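Local coordinates for exopolyphosphatase (Cytophaga hutchinsonii, PDB 3MDQ), which probably hydrolyses inorganic polyphosphate from the chain end, releasing orthophosphate, as a member of the Ppx/GppA family within the actin-like ATPase clan, at residues I9-T13 against N14-L18; T80-S83 against A84-G88; N90-V93 against L94-R97. One frame throughout, in Å; residues are numbered along the deposited sequence.

Interaction 1. Residues I9-T13 against N14-L18; sequences IDMGT and NTFHL. With SO4 (sulfate ion), chain D; SO4 (sulfate ion), chain E.
D10 and H17 form a hydrogen-bonded antiparallel pair in the first beta hairpin of the actin-like fold, whose turn, between strands 5-11 and 15-24, binds phosphate in relatives. Their backbones exchange two bonds, D10 N to H17 O and H17 N to D10 O, each 2.9 Å long, and G12 N bonds weakly to T15 O. Their side chains lie alongside one another, carboxylate and imidazole planes 33° apart.

Apolar contacts occupy the face of I9, M11, F16 and L18. M11, a selenomethionine, places CA over one face of the F16 ring (CH-pi, 3.9 Å from the centroid) and bends at its last torsion (chi3 62°), bringing CE to 3.8 Å from F16 CZ. G12 O meets the ring edge in its plane. Helix 52-71 packs on F16 and L18.

T13, N14 and T15 hold two sulfates, probably from the crystallisation liquor but consistent with a phosphate site. Backbone nitrogens of G140, G141 and S142 and R269 NE complete the sites. T13 N donates to O4 and O2 of one sulfate, T13 OG1 to its O4 at 3.0 Å. T15 OG1 donates to O4 of the other at 2.7 Å, and N14 ND2 to its O1 at 2.9 Å and 169°.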
loop_
_atom_site.group_PDB
_atom_site.type_symbol
_atom_site.label_atom_id
_atom_site.label_comp_id
_atom_site.label_asym_id
_atom_site.label_seq_id
_atom_site.Cartn_x
_atom_site.Cartn_y
_atom_site.Cartn_z
ATOM N N ILE A 9 -9.307 -7.822 6.585
ATOM C CA ILE A 9 -9.686 -6.493 6.097
ATOM C C ILE A 9 -8.501 -5.546 6.385
ATOM O O ILE A 9 -8.016 -5.468 7.512
ATOM C CB ILE A 9 -10.965 -5.943 6.757
ATOM C CG1 ILE A 9 -12.154 -6.836 6.431
ATOM C CG2 ILE A 9 -11.204 -4.461 6.336
ATOM C CD1 ILE A 9 -13.410 -6.601 7.294
ATOM N N ASP A 10 -8.068 -4.845 5.348
ATOM C CA ASP A 10 -7.063 -3.785 5.434
ATOM C C ASP A 10 -7.820 -2.494 5.278
ATOM O O ASP A 10 -8.289 -2.167 4.171
ATOM C CB ASP A 10 -6.014 -3.994 4.306
ATOM C CG ASP A 10 -5.049 -2.858 4.136
ATOM O OD1 ASP A 10 -5.052 -1.854 4.889
ATOM O OD2 ASP A 10 -4.248 -2.973 3.180
HETATM N N MSE A 11 -7.887 -1.720 6.357
HETATM C CA MSE A 11 -8.555 -0.393 6.316
HETATM C C MSE A 11 -7.550 0.674 5.948
HETATM O O MSE A 11 -7.104 1.421 6.797
HETATM C CB MSE A 11 -9.190 -0.047 7.654
HETATM C CG MSE A 11 -10.309 -0.960 7.994
HETATM SE SE MSE A 11 -11.024 -0.653 9.799
HETATM C CE MSE A 11 -11.633 1.173 9.603
ATOM N N GLY A 12 -7.220 0.733 4.678
ATOM C CA GLY A 12 -6.225 1.690 4.185
ATOM C C GLY A 12 -6.770 3.097 4.096
ATOM O O GLY A 12 -7.962 3.339 4.187
ATOM N N THR A 13 -5.870 4.052 3.933
ATOM C CA THR A 13 -6.241 5.452 3.920
ATOM C C THR A 13 -7.135 5.792 2.716
ATOM O O THR A 13 -8.096 6.537 2.837
ATOM C CB THR A 13 -4.946 6.321 3.926
ATOM O OG1 THR A 13 -4.217 6.046 5.126
ATOM C CG2 THR A 13 -5.240 7.819 3.777
ATOM N N ASN A 14 -6.825 5.266 1.536
ATOM C CA ASN A 14 -7.629 5.488 0.364
ATOM C C ASN A 14 -8.601 4.344 0.109
ATOM O O ASN A 14 -9.779 4.565 -0.183
ATOM C CB ASN A 14 -6.740 5.686 -0.863
ATOM C CG ASN A 14 -6.004 6.984 -0.844
ATOM O OD1 ASN A 14 -6.178 7.841 0.019
ATOM N ND2 ASN A 14 -5.105 7.123 -1.803
ATOM N N THR A 15 -8.078 3.126 0.142
ATOM C CA THR A 15 -8.787 1.952 -0.310
ATOM C C THR A 15 -8.846 0.917 0.789
ATOM O O THR A 15 -7.856 0.667 1.490
ATOM C CB THR A 15 -8.052 1.360 -1.517
ATOM O OG1 THR A 15 -7.974 2.385 -2.537
ATOM C CG2 THR A 15 -8.760 0.076 -2.054
ATOM N N PHE A 16 -10.044 0.334 1.003
ATOM C CA PHE A 16 -10.190 -0.780 1.935
ATOM C C PHE A 16 -10.145 -2.059 1.113
ATOM O O PHE A 16 -10.695 -2.096 0.031
ATOM C CB PHE A 16 -11.551 -0.757 2.682
ATOM C CG PHE A 16 -11.655 0.226 3.824
ATOM C CD1 PHE A 16 -10.791 1.273 3.980
ATOM C CD2 PHE A 16 -12.695 0.140 4.744
ATOM C CE1 PHE A 16 -10.902 2.154 5.042
ATOM C CE2 PHE A 16 -12.818 1.048 5.775
ATOM C CZ PHE A 16 -11.918 2.075 5.911
ATOM N N HIS A 17 -9.527 -3.098 1.677
ATOM C CA HIS A 17 -9.405 -4.399 1.002
ATOM C C HIS A 17 -9.975 -5.491 1.848
ATOM O O HIS A 17 -9.822 -5.485 3.088
ATOM C CB HIS A 17 -7.929 -4.728 0.747
ATOM C CG HIS A 17 -7.253 -3.750 -0.152
ATOM N ND1 HIS A 17 -7.229 -3.902 -1.523
ATOM C CD2 HIS A 17 -6.619 -2.584 0.114
ATOM C CE1 HIS A 17 -6.588 -2.867 -2.059
ATOM N NE2 HIS A 17 -6.206 -2.059 -1.091
ATOM N N LEU A 18 -10.579 -6.481 1.189
ATOM C CA LEU A 18 -11.099 -7.670 1.813
ATOM C C LEU A 18 -10.508 -8.886 1.095
ATOM O O LEU A 18 -10.675 -9.037 -0.090
ATOM C CB LEU A 18 -12.629 -7.755 1.719
ATOM C CG LEU A 18 -13.275 -9.060 2.191
ATOM C CD1 LEU A 18 -13.057 -9.380 3.707
ATOM C CD2 LEU A 18 -14.796 -8.993 1.885
HETATM S S SO4 D . -2.276 3.418 3.522
HETATM O O1 SO4 D . -1.272 4.486 3.735
HETATM O O2 SO4 D . -3.172 3.743 2.367
HETATM O O3 SO4 D . -1.559 2.159 3.255
HETATM O O4 SO4 D . -2.875 3.348 4.845
HETATM S S SO4 E . -4.489 3.601 -3.266
HETATM O O1 SO4 E . -5.104 4.907 -3.669
HETATM O O2 SO4 E . -3.902 3.560 -1.951
HETATM O O3 SO4 E . -3.342 3.350 -4.197
HETATM O O4 SO4 E . -5.438 2.480 -3.371
#

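Interaction 2. Residues T80-S83 against A84-G88; sequences TGTS and AVRSG
R86 sets CG between its own backbone N and carbonyl carbon (chi1 70°) and then runs extended to NE, a course that carries the guanidinium back along the first turn of helix 83-87 to lie over the backbone joining T82 to S83. This is a strand-to-helix junction, with strand 76-81 ending at G81 and T82 in the N-cap position. S83 N sits over the centre of the guanidinium, 3.6 Å from R86 CZ, while T82 C lies over the same face, toward the rim. The contact is thus flat, plane against peptide, and the N-H groups are left to other partners: NH1 pairs with E114 and NH2 with E160 in salt bridges, and NH1 also donates to I109 O. An alanine here is likely to deprive E114 and E160 of this positive partner and I109 O of its donor, and to uncover the T82-S83 peptide.

The backbone supplies the regular helical bonds. R86 N donates to T82 O at 2.8 Å, almost perfectly straight at 178°, and S87 N to S83 O at 3.0 Å. The same T82 O touches R86 CG at 3.4 Å, packing the base of the arginine chain against the turn it folds over.

Although T82 is the N-cap residue, its side chain makes no capping bond. T82 OG1 instead lies 3.0 Å from a water to which A84 N donates weakly, and bonds weakly to O4 of the sulfate that T13 holds. S83 turns OG anti to its backbone N (chi1 -179°), where R165 reaches it weakly.

On the strand side, G81 packs against V85. Its CA lies 3.9 Å from V85 CG2 and 4.0 Å from V85 CB.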
loop_
_atom_site.group_PDB
_atom_site.type_symbol
_atom_site.label_atom_id
_atom_site.label_comp_id
_atom_site.label_asym_id
_atom_site.label_seq_id
_atom_site.Cartn_x
_atom_site.Cartn_y
_atom_site.Cartn_z
ATOM N N THR A 80 -7.422 -4.659 10.259
ATOM C CA THR A 80 -6.350 -3.833 10.751
ATOM C C THR A 80 -6.670 -2.385 10.378
ATOM O O THR A 80 -7.258 -2.104 9.347
ATOM C CB THR A 80 -4.986 -4.221 10.161
ATOM O OG1 THR A 80 -5.042 -4.108 8.732
ATOM C CG2 THR A 80 -4.580 -5.657 10.563
ATOM N N GLY A 81 -6.340 -1.478 11.261
ATOM C CA GLY A 81 -6.390 -0.046 10.976
ATOM C C GLY A 81 -4.960 0.484 10.953
ATOM O O GLY A 81 -4.197 0.231 11.882
ATOM N N THR A 82 -4.613 1.251 9.920
ATOM C CA THR A 82 -3.225 1.718 9.734
ATOM C C THR A 82 -3.165 3.264 9.749
ATOM O O THR A 82 -3.733 3.859 10.670
ATOM C CB THR A 82 -2.622 1.110 8.489
ATOM O OG1 THR A 82 -3.470 1.349 7.339
ATOM C CG2 THR A 82 -2.390 -0.428 8.739
ATOM N N SER A 83 -2.430 3.915 8.842
ATOM C CA SER A 83 -2.079 5.342 9.010
ATOM C C SER A 83 -3.274 6.273 9.358
ATOM O O SER A 83 -3.201 7.043 10.314
ATOM C CB SER A 83 -1.429 5.849 7.732
ATOM O OG SER A 83 -1.065 7.209 7.877
ATOM N N ALA A 84 -4.313 6.292 8.545
ATOM C CA ALA A 84 -5.399 7.236 8.794
ATOM C C ALA A 84 -6.111 6.929 10.125
ATOM O O ALA A 84 -6.549 7.824 10.830
ATOM C CB ALA A 84 -6.412 7.249 7.660
ATOM N N VAL A 85 -6.207 5.661 10.473
ATOM C CA VAL A 85 -6.864 5.265 11.722
ATOM C C VAL A 85 -5.986 5.628 12.912
ATOM O O VAL A 85 -6.402 6.361 13.841
ATOM C CB VAL A 85 -7.199 3.777 11.725
ATOM C CG1 VAL A 85 -7.777 3.340 13.085
ATOM C CG2 VAL A 85 -8.182 3.401 10.586
ATOM N N ARG A 86 -4.726 5.232 12.909
ATOM C CA ARG A 86 -3.883 5.527 14.065
ATOM C C ARG A 86 -3.598 7.040 14.262
ATOM O O ARG A 86 -3.380 7.473 15.397
ATOM C CB ARG A 86 -2.579 4.711 14.039
ATOM C CG ARG A 86 -1.617 5.080 13.006
ATOM C CD ARG A 86 -0.383 4.123 13.003
ATOM N NE ARG A 86 0.371 4.367 11.798
ATOM C CZ ARG A 86 0.561 3.516 10.796
ATOM N NH1 ARG A 86 0.137 2.277 10.850
ATOM N NH2 ARG A 86 1.208 3.928 9.711
ATOM N N SER A 87 -3.623 7.793 13.161
ATOM C CA SER A 87 -3.317 9.195 13.130
ATOM C C SER A 87 -4.471 10.072 13.620
ATOM O O SER A 87 -4.251 11.168 14.141
ATOM C CB SER A 87 -2.994 9.575 11.674
ATOM O OG SER A 87 -2.455 10.867 11.610
ATOM N N GLY A 88 -5.701 9.594 13.427
ATOM C CA GLY A 88 -6.904 10.377 13.683
ATOM C C GLY A 88 -7.240 10.509 15.140
ATOM O O GLY A 88 -7.297 9.505 15.902
HETATM O O HOH W 1 -5.499 3.523 7.633
#

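Interaction 3. Residues N90-V93 against L94-R97; sequences NKQV and LIDR
Q92 and D96, one turn apart near the start of helix 91-102, are joined by a side-chain i to i+4 hydrogen bond on its outer surface. Q92 NE2 donates to D96 OD1 at 2.9 Å, nearly straight at 164°. The acceptor lies close to the amide plane of Q92, whereas the donor meets OD1 from above the carboxylate, the two planes being 56° apart. Q92 reaches it by bending at chi2 (62°), which folds the amide back toward the next turn and brings NE2 within 3.6 Å of I95 CG2.

The second i to i+4 pair is V93 with R97, side by side. V93 CG1 rests over one face of the R97 guanidinium, toward its rim, 3.4 Å from NE. A salt bridge with E52 of helix 52-71 fixes the far end of this arginine, and M55 touches V93 and R97.

Beneath lies the backbone ladder: I95 N to K91 O, D96 N to Q92 O and R97 N to V93 O. L94 packs inward against L40, I50 and L59, and I95 against V106 and V108. Where the helix begins, N90 ND2 donates to I50 O; at the first rung, I95 CG1 sits 3.3 Å from K91 O.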
loop_
_atom_site.group_PDB
_atom_site.type_symbol
_atom_site.label_atom_id
_atom_site.label_comp_id
_atom_site.label_asym_id
_atom_site.label_seq_id
_atom_site.Cartn_x
_atom_site.Cartn_y
_atom_site.Cartn_z
ATOM N N ASN A 90 -9.900 11.221 16.479
ATOM C CA ASN A 90 -11.199 10.639 16.736
ATOM C C ASN A 90 -11.313 9.191 16.261
ATOM O O ASN A 90 -12.396 8.693 16.060
ATOM C CB ASN A 90 -12.309 11.488 16.122
ATOM C CG ASN A 90 -12.212 11.657 14.582
ATOM O OD1 ASN A 90 -11.158 11.498 13.994
ATOM N ND2 ASN A 90 -13.320 12.033 13.964
ATOM N N LYS A 91 -10.196 8.493 16.142
ATOM C CA LYS A 91 -10.249 7.073 15.767
ATOM C C LYS A 91 -11.187 6.211 16.600
ATOM O O LYS A 91 -11.819 5.297 16.077
ATOM C CB LYS A 91 -8.877 6.463 15.777
ATOM C CG LYS A 91 -8.248 6.261 17.123
ATOM C CD LYS A 91 -6.846 5.555 17.044
ATOM C CE LYS A 91 -6.236 5.269 18.426
ATOM N NZ LYS A 91 -5.974 6.492 19.240
ATOM N N GLN A 92 -11.297 6.463 17.894
ATOM C CA GLN A 92 -12.112 5.605 18.725
ATOM C C GLN A 92 -13.590 5.764 18.377
ATOM O O GLN A 92 -14.359 4.842 18.602
ATOM C CB GLN A 92 -11.927 5.886 20.214
ATOM C CG GLN A 92 -12.391 4.731 21.120
ATOM C CD GLN A 92 -11.588 3.473 20.867
ATOM O OE1 GLN A 92 -10.351 3.537 20.772
ATOM N NE2 GLN A 92 -12.259 2.348 20.729
ATOM N N VAL A 93 -14.003 6.933 17.889
ATOM C CA VAL A 93 -15.390 7.077 17.444
ATOM C C VAL A 93 -15.665 6.074 16.313
ATOM O O VAL A 93 -16.681 5.365 16.325
ATOM C CB VAL A 93 -15.672 8.520 16.930
ATOM C CG1 VAL A 93 -17.029 8.616 16.235
ATOM C CG2 VAL A 93 -15.568 9.543 18.109
ATOM N N LEU A 94 -14.787 6.061 15.318
ATOM C CA LEU A 94 -14.904 5.128 14.181
ATOM C C LEU A 94 -14.846 3.660 14.626
ATOM O O LEU A 94 -15.677 2.848 14.193
ATOM C CB LEU A 94 -13.856 5.421 13.107
ATOM C CG LEU A 94 -13.870 4.467 11.892
ATOM C CD1 LEU A 94 -15.249 4.490 11.221
ATOM C CD2 LEU A 94 -12.728 4.861 10.864
ATOM N N ILE A 95 -13.895 3.324 15.499
ATOM C CA ILE A 95 -13.725 1.963 15.980
ATOM C C ILE A 95 -14.981 1.498 16.710
ATOM O O ILE A 95 -15.459 0.403 16.489
ATOM C CB ILE A 95 -12.480 1.895 16.870
ATOM C CG1 ILE A 95 -11.226 2.091 16.011
ATOM C CG2 ILE A 95 -12.382 0.547 17.638
ATOM C CD1 ILE A 95 -9.955 2.257 16.825
ATOM N N ASP A 96 -15.554 2.363 17.529
ATOM C CA ASP A 96 -16.736 1.984 18.319
ATOM C C ASP A 96 -17.971 1.850 17.405
ATOM O O ASP A 96 -18.809 0.957 17.596
ATOM C CB ASP A 96 -17.001 2.993 19.415
ATOM C CG ASP A 96 -15.984 2.910 20.550
ATOM O OD1 ASP A 96 -15.105 2.004 20.557
ATOM O OD2 ASP A 96 -16.050 3.781 21.443
ATOM N N ARG A 97 -18.071 2.730 16.406
ATOM C CA ARG A 97 -19.183 2.634 15.429
ATOM C C ARG A 97 -19.088 1.320 14.653
ATOM O O ARG A 97 -20.097 0.665 14.423
ATOM C CB ARG A 97 -19.251 3.849 14.499
ATOM C CG ARG A 97 -19.662 5.152 15.177
ATOM C CD ARG A 97 -19.688 6.331 14.201
ATOM N NE ARG A 97 -19.939 7.633 14.830
ATOM C CZ ARG A 97 -19.883 8.810 14.175
ATOM N NH1 ARG A 97 -19.606 8.847 12.901
ATOM N NH2 ARG A 97 -20.083 9.933 14.827
#

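Overall arrangement
The three contacts follow one another along the chain. Interactions 1 and 2 share a mixed sheet in which strands 5-11 and 76-81 are neighbours; the centres of the two interactions lie about 10 Å apart, and the strands are probably joined by I9 O to T80 N at 2.9 Å and M11 N to T80 O at 3.1 Å. Interaction 2 passes into interaction 3 through the chain between helices 83-87 and 91-102, with centres about 11 Å apart. Interactions 1 and 3 have centres about 16 Å apart. The hairpin turn and the strand-to-helix junction thus meet at one sulfate, consistent with a phosphate site, while helix 91-102, nearer the surface, packs through L94 on the M11 side chain.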